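Side-chain contacts in catechol 1,2 dioxygenase (Acinetobacter radioresistens, PDB 2XSU), which probably uses ferric iron and O2 to cleave the ring of catechol between its two hydroxyl carbons, giving cis,cis-muconate in the beta-ketoadipate pathway: residues 71-74 / 75-78; 80-83 / 84-88. The protein carries 1 engineered substitution. All blocks are in the same frame, centred on the assembly; numbering follows the deposited sequence.

Contact 1. Residues 71-74 / 75-78; sequences NELG and LLAG. Engineered in segment 75-78: Gly-78 (natural residue Ala). With PIE (1,2-diacyl-sn-glycero-3-phosphoinositol), chain C.
Leu-73 and Leu-76 meet side by side on the lipid-facing flank of the first turn of helix 73-80, CD2 of Leu-73 lying 3.9 Å from CD2 of Leu-76. With its CG anti to the backbone N (chi1 -175°), Leu-76 also brings CD2 to 3.8 Å from C46, the end of one acyl chain of the bound phosphoinositide. C46 rests as well against the carbonyl of Leu-73, 3.4 Å from its O, while that O accepts the Ala-77 N-H at 2.9 Å. This is the tight side: Leu-64 and Ala-67 of helix 54-69 pack on Leu-73, and Leu-212 of helix 208-215 on Leu-76.

Successive i to i+4 bonds start the helix, Leu-76 N to Glu-72 O (2.9 Å) being followed by those of Ala-77 and of the engineered Gly-78. Glu-72 runs alongside Leu-75, OE1 3.9 Å from CD2, and its carboxylate is held by Thr-209 OG1 and Thr-208 N.

The looser side lies at the helix start, next to exposed Asn-71, whose positive phi closes a Schellman motif on the preceding helix. There a water donates to Asn-71 O and accepts from Leu-75 N (3.2 Å).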
loop_
_atom_site.group_PDB
_atom_site.type_symbol
_atom_site.label_atom_id
_atom_site.label_comp_id
_atom_site.label_asym_id
_atom_site.label_seq_id
_atom_site.Cartn_x
_atom_site.Cartn_y
_atom_site.Cartn_z
ATOM N N ASN A 71 2.311 4.935 -8.614
ATOM C CA ASN A 71 0.879 5.076 -8.918
ATOM C C ASN A 71 0.332 3.857 -9.634
ATOM O O ASN A 71 -0.426 3.995 -10.609
ATOM C CB ASN A 71 0.627 6.346 -9.736
ATOM C CG ASN A 71 0.766 7.610 -8.905
ATOM O OD1 ASN A 71 1.697 8.404 -9.112
ATOM N ND2 ASN A 71 -0.172 7.819 -7.980
ATOM N N GLU A 72 0.692 2.674 -9.135
ATOM C CA GLU A 72 0.335 1.406 -9.797
ATOM C C GLU A 72 -0.634 0.517 -9.020
ATOM O O GLU A 72 -0.880 -0.618 -9.447
ATOM C CB GLU A 72 1.583 0.592 -10.171
ATOM C CG GLU A 72 2.273 1.028 -11.461
ATOM C CD GLU A 72 3.340 0.041 -11.969
ATOM O OE1 GLU A 72 3.021 -1.142 -12.165
ATOM O OE2 GLU A 72 4.512 0.453 -12.194
ATOM N N LEU A 73 -1.150 0.981 -7.878
ATOM C CA LEU A 73 -2.050 0.136 -7.083
ATOM C C LEU A 73 -3.385 -0.118 -7.797
ATOM O O LEU A 73 -3.998 -1.162 -7.589
ATOM C CB LEU A 73 -2.248 0.636 -5.636
ATOM C CG LEU A 73 -1.024 0.386 -4.736
ATOM C CD1 LEU A 73 -1.264 1.026 -3.353
ATOM C CD2 LEU A 73 -0.697 -1.139 -4.615
ATOM N N GLY A 74 -3.820 0.828 -8.631
ATOM C CA GLY A 74 -5.038 0.613 -9.465
ATOM C C GLY A 74 -4.779 -0.451 -10.524
ATOM O O GLY A 74 -5.632 -1.326 -10.807
ATOM N N LEU A 75 -3.598 -0.404 -11.112
ATOM C CA LEU A 75 -3.187 -1.407 -12.064
ATOM C C LEU A 75 -3.097 -2.795 -11.405
ATOM O O LEU A 75 -3.530 -3.807 -11.988
ATOM C CB LEU A 75 -1.844 -0.988 -12.682
ATOM C CG LEU A 75 -1.422 -1.582 -13.986
ATOM C CD1 LEU A 75 -2.515 -1.374 -15.041
ATOM C CD2 LEU A 75 -0.105 -0.853 -14.418
ATOM N N LEU A 76 -2.534 -2.851 -10.192
ATOM C CA LEU A 76 -2.414 -4.104 -9.454
ATOM C C LEU A 76 -3.781 -4.665 -9.079
ATOM O O LEU A 76 -3.978 -5.882 -9.120
ATOM C CB LEU A 76 -1.582 -3.873 -8.179
ATOM C CG LEU A 76 -1.291 -5.171 -7.383
ATOM C CD1 LEU A 76 -0.445 -6.129 -8.204
ATOM C CD2 LEU A 76 -0.569 -4.774 -6.111
ATOM N N ALA A 77 -4.718 -3.776 -8.716
ATOM C CA ALA A 77 -6.100 -4.213 -8.445
ATOM C C ALA A 77 -6.711 -4.900 -9.663
ATOM O O ALA A 77 -7.442 -5.912 -9.538
ATOM C CB ALA A 77 -6.956 -3.029 -7.981
ATOM N N GLY A 78 -6.433 -4.361 -10.847
ATOM C CA GLY A 78 -6.873 -5.020 -12.084
ATOM C C GLY A 78 -6.192 -6.357 -12.277
ATOM O O GLY A 78 -6.859 -7.383 -12.434
HETATM P P PIE C . 10.431 -7.339 -6.803
HETATM O O11 PIE C . 11.634 -7.969 -6.279
HETATM O O12 PIE C . 9.026 -8.093 -6.281
HETATM O O13 PIE C . 10.501 -7.716 -8.501
HETATM O O14 PIE C . 10.321 -5.878 -6.884
HETATM C C1 PIE C . 11.150 -9.406 -6.004
HETATM C C2 PIE C . 10.785 -9.296 -4.508
HETATM C C3 PIE C . 9.301 -9.675 -4.420
HETATM O O31 PIE C . 8.577 -8.936 -3.414
HETATM O O32 PIE C . 6.713 -8.515 -4.596
HETATM C C31 PIE C . 7.230 -9.037 -3.611
HETATM C C32 PIE C . 6.371 -9.792 -2.598
HETATM C C33 PIE C . 5.336 -8.866 -1.965
HETATM C C34 PIE C . 3.956 -9.059 -2.592
HETATM C C35 PIE C . 2.867 -8.969 -1.524
HETATM C C36 PIE C . 1.655 -8.190 -2.026
HETATM C C37 PIE C . 0.559 -9.151 -2.481
HETATM C C38 PIE C . -0.820 -8.515 -2.325
HETATM C C39 PIE C . -1.786 -9.489 -2.084
HETATM C C40 PIE C . -3.009 -9.213 -1.474
HETATM C C41 PIE C . -3.376 -7.937 -1.062
HETATM C C42 PIE C . -4.443 -7.347 -1.992
HETATM O O21 PIE C . 11.637 -10.098 -3.592
HETATM O O22 PIE C . 11.963 -12.016 -4.766
HETATM C C21 PIE C . 11.643 -11.473 -3.708
HETATM C C22 PIE C . 11.336 -12.388 -2.508
HETATM C C23 PIE C . 10.294 -11.917 -1.492
HETATM C C24 PIE C . 10.146 -12.941 -0.357
HETATM C C25 PIE C . 8.710 -13.463 -0.252
HETATM C C26 PIE C . 7.780 -12.380 0.293
HETATM C C27 PIE C . 6.367 -12.914 0.501
HETATM C C28 PIE C . 5.350 -11.771 0.545
HETATM C C29 PIE C . 5.084 -11.327 1.983
HETATM C C47 PIE C . 3.895 -10.372 2.076
HETATM C C48 PIE C . 3.691 -9.937 3.525
HETATM C C49 PIE C . 2.262 -9.447 3.766
HETATM C C50 PIE C . 2.222 -8.209 4.668
HETATM C C51 PIE C . 2.105 -6.900 3.869
HETATM C "C1'" PIE C . 12.242 -3.072 -8.316
HETATM C "C2'" PIE C . 13.413 -3.082 -7.379
HETATM C "C3'" PIE C . 13.795 -4.547 -7.095
HETATM C "C4'" PIE C . 12.656 -5.311 -6.557
HETATM C "C5'" PIE C . 11.439 -5.246 -7.490
HETATM C "C6'" PIE C . 11.028 -3.766 -7.710
HETATM O "O1'" PIE C . 11.822 -1.716 -8.549
HETATM O "O2'" PIE C . 14.544 -2.426 -7.926
HETATM O "O3'" PIE C . 14.902 -4.607 -6.186
HETATM O "O4'" PIE C . 12.480 -5.914 -5.293
HETATM O "O6'" PIE C . 9.937 -3.716 -8.639
HETATM C C52 PIE C . 0.916 -6.878 2.891
HETATM C C53 PIE C . -0.387 -6.480 3.583
HETATM C C54 PIE C . -0.352 -5.023 4.057
HETATM C C55 PIE C . -1.688 -4.325 3.787
HETATM C C43 PIE C . -3.825 -6.479 -3.099
HETATM C C44 PIE C . -4.543 -5.138 -3.249
HETATM C C45 PIE C . -4.843 -4.852 -4.720
HETATM C C46 PIE C . -4.085 -3.618 -5.189
HETATM O O HOH W 1 -2.772 2.615 -10.718
#

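Contact 2. Residues 80-83 / 84-88; sequences LGLE and HYLDL
The N-terminal turn of helix 82-96 opens at its N-cap residue, Gly-81, whose carbonyl O takes the N-H of Tyr-85 at 2.9 Å; the donor is tilted 22° from the carbonyl plane. CB of Tyr-85 sits 3.4 Å from the same Gly-81 O, and chi1 of -172° sends the ring away from this turn to the second subunit, where it stacks on Phe-44 of that subunit. One residue on, Leu-86 N binds Leu-82 O at 3.1 Å, and CG of Leu-86 presses on this oxygen from 3.3 Å. By comparison the methyls meet lightly, Leu-82 CD1 lying 4.4 Å from Leu-86 CD2.

Gly-81, with its positive phi of 92°, is also the first residue to leave the helical angles of the preceding helix, and the chain turns there into helix 82-96, in the N-terminal helical region of this intradiol dioxygenase. Leu-82 lines the phosphoinositide pocket and touches the lipid, and Ile-47 of the second subunit packs on it.

On another flank, Glu-83 O receives two weak backbone bonds, from Asp-87 N and Leu-86 N. A water donates to this oxygen and to Asp-87 OD1, at 2.8 Å each, and so ties the Asp-87 carboxylate back to the preceding turn. The Glu-83 side chain is extended, its OE2 bonded to Gly-109 N, with a long, weak ion pair to Arg-307. Along the helix, Leu-88 CG lies 3.6 Å above one face of the His-84 ring, offset toward its rim.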
loop_
_atom_site.group_PDB
_atom_site.type_symbol
_atom_site.label_atom_id
_atom_site.label_comp_id
_atom_site.label_asym_id
_atom_site.label_seq_id
_atom_site.Cartn_x
_atom_site.Cartn_y
_atom_site.Cartn_z
ATOM N N LEU A 80 -4.588 -8.516 -10.225
ATOM C CA LEU A 80 -4.834 -9.596 -9.269
ATOM C C LEU A 80 -6.278 -10.083 -9.363
ATOM O O LEU A 80 -6.626 -11.108 -8.782
ATOM C CB LEU A 80 -4.500 -9.147 -7.836
ATOM C CG LEU A 80 -3.017 -8.780 -7.628
ATOM C CD1 LEU A 80 -2.826 -8.409 -6.167
ATOM C CD2 LEU A 80 -2.040 -9.889 -8.025
ATOM N N GLY A 81 -7.107 -9.326 -10.076
ATOM C CA GLY A 81 -8.514 -9.687 -10.251
ATOM C C GLY A 81 -9.475 -9.105 -9.219
ATOM O O GLY A 81 -10.682 -9.384 -9.265
ATOM N N LEU A 82 -8.972 -8.258 -8.318
ATOM C CA LEU A 82 -9.853 -7.573 -7.379
ATOM C C LEU A 82 -10.856 -6.662 -8.094
ATOM O O LEU A 82 -12.026 -6.601 -7.712
ATOM C CB LEU A 82 -9.005 -6.761 -6.378
ATOM C CG LEU A 82 -9.712 -5.775 -5.451
ATOM C CD1 LEU A 82 -10.663 -6.504 -4.504
ATOM C CD2 LEU A 82 -8.651 -4.990 -4.636
ATOM N N GLU A 83 -10.406 -5.934 -9.120
ATOM C CA GLU A 83 -11.309 -5.014 -9.801
ATOM C C GLU A 83 -12.461 -5.790 -10.482
ATOM O O GLU A 83 -13.633 -5.439 -10.328
ATOM C CB GLU A 83 -10.508 -4.165 -10.819
ATOM C CG GLU A 83 -11.339 -3.013 -11.356
ATOM C CD GLU A 83 -10.502 -2.016 -12.195
ATOM O OE1 GLU A 83 -9.326 -2.334 -12.497
ATOM O OE2 GLU A 83 -11.045 -0.929 -12.517
ATOM N N HIS A 84 -12.114 -6.880 -11.152
ATOM C CA HIS A 84 -13.149 -7.744 -11.736
ATOM C C HIS A 84 -14.087 -8.330 -10.660
ATOM O O HIS A 84 -15.295 -8.423 -10.883
ATOM C CB HIS A 84 -12.469 -8.858 -12.560
ATOM C CG HIS A 84 -13.395 -9.920 -13.038
ATOM N ND1 HIS A 84 -14.471 -9.661 -13.868
ATOM C CD2 HIS A 84 -13.384 -11.256 -12.830
ATOM C CE1 HIS A 84 -15.098 -10.799 -14.125
ATOM N NE2 HIS A 84 -14.449 -11.785 -13.526
ATOM N N TYR A 85 -13.533 -8.762 -9.524
ATOM C CA TYR A 85 -14.333 -9.326 -8.422
ATOM C C TYR A 85 -15.413 -8.333 -7.989
ATOM O O TYR A 85 -16.547 -8.735 -7.692
ATOM C CB TYR A 85 -13.413 -9.682 -7.245
ATOM C CG TYR A 85 -14.119 -10.459 -6.135
ATOM C CD1 TYR A 85 -14.622 -11.732 -6.388
ATOM C CD2 TYR A 85 -14.262 -9.910 -4.858
ATOM C CE1 TYR A 85 -15.278 -12.458 -5.389
ATOM C CE2 TYR A 85 -14.939 -10.635 -3.846
ATOM C CZ TYR A 85 -15.412 -11.911 -4.150
ATOM O OH TYR A 85 -16.076 -12.698 -3.209
ATOM N N LEU A 86 -15.083 -7.046 -7.945
ATOM C CA LEU A 86 -16.063 -6.048 -7.529
ATOM C C LEU A 86 -17.239 -6.044 -8.497
ATOM O O LEU A 86 -18.384 -5.911 -8.063
ATOM C CB LEU A 86 -15.441 -4.654 -7.429
ATOM C CG LEU A 86 -14.268 -4.449 -6.478
ATOM C CD1 LEU A 86 -13.783 -2.996 -6.554
ATOM C CD2 LEU A 86 -14.701 -4.816 -5.068
ATOM N N ASP A 87 -16.964 -6.198 -9.800
ATOM C CA ASP A 87 -18.039 -6.323 -10.800
ATOM C C ASP A 87 -18.844 -7.616 -10.627
ATOM O O ASP A 87 -20.090 -7.601 -10.800
ATOM C CB ASP A 87 -17.487 -6.284 -12.227
ATOM C CG ASP A 87 -16.984 -4.919 -12.640
ATOM O OD1 ASP A 87 -17.248 -3.885 -11.954
ATOM O OD2 ASP A 87 -16.226 -4.905 -13.645
ATOM N N LEU A 88 -18.169 -8.735 -10.337
ATOM C CA LEU A 88 -18.897 -9.998 -10.069
ATOM C C LEU A 88 -19.901 -9.787 -8.926
ATOM O O LEU A 88 -21.067 -10.213 -9.025
ATOM C CB LEU A 88 -17.947 -11.156 -9.752
ATOM C CG LEU A 88 -17.048 -11.643 -10.893
ATOM C CD1 LEU A 88 -16.166 -12.771 -10.395
ATOM C CD2 LEU A 88 -17.847 -12.093 -12.117
HETATM O O HOH W 2 -14.903 -2.944 -10.859
#

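Overall arrangement
Contacts 1 and 2 come in series along the chain, their centres about 12 Å apart, on the consecutive helices 73-80 and 82-96 of the N-terminal helical region. They touch where the second helix begins, Ala-77 O probably accepting a hydrogen bond from Glu-83 N at 3.0 Å. Both contribute to the phosphoinositide pocket, contact 1 through Leu-73, Leu-76 and Ala-77, contact 2 through Leu-80 and Leu-82, and both touch the second subunit of the homodimer. They also approach the iron site: the side chains of Leu-75 and Glu-83 lie about 8 and 9 Å from the ferric ion. The helix pair thus lies between the lipid-binding region near the second subunit and the iron-bearing catalytic domain.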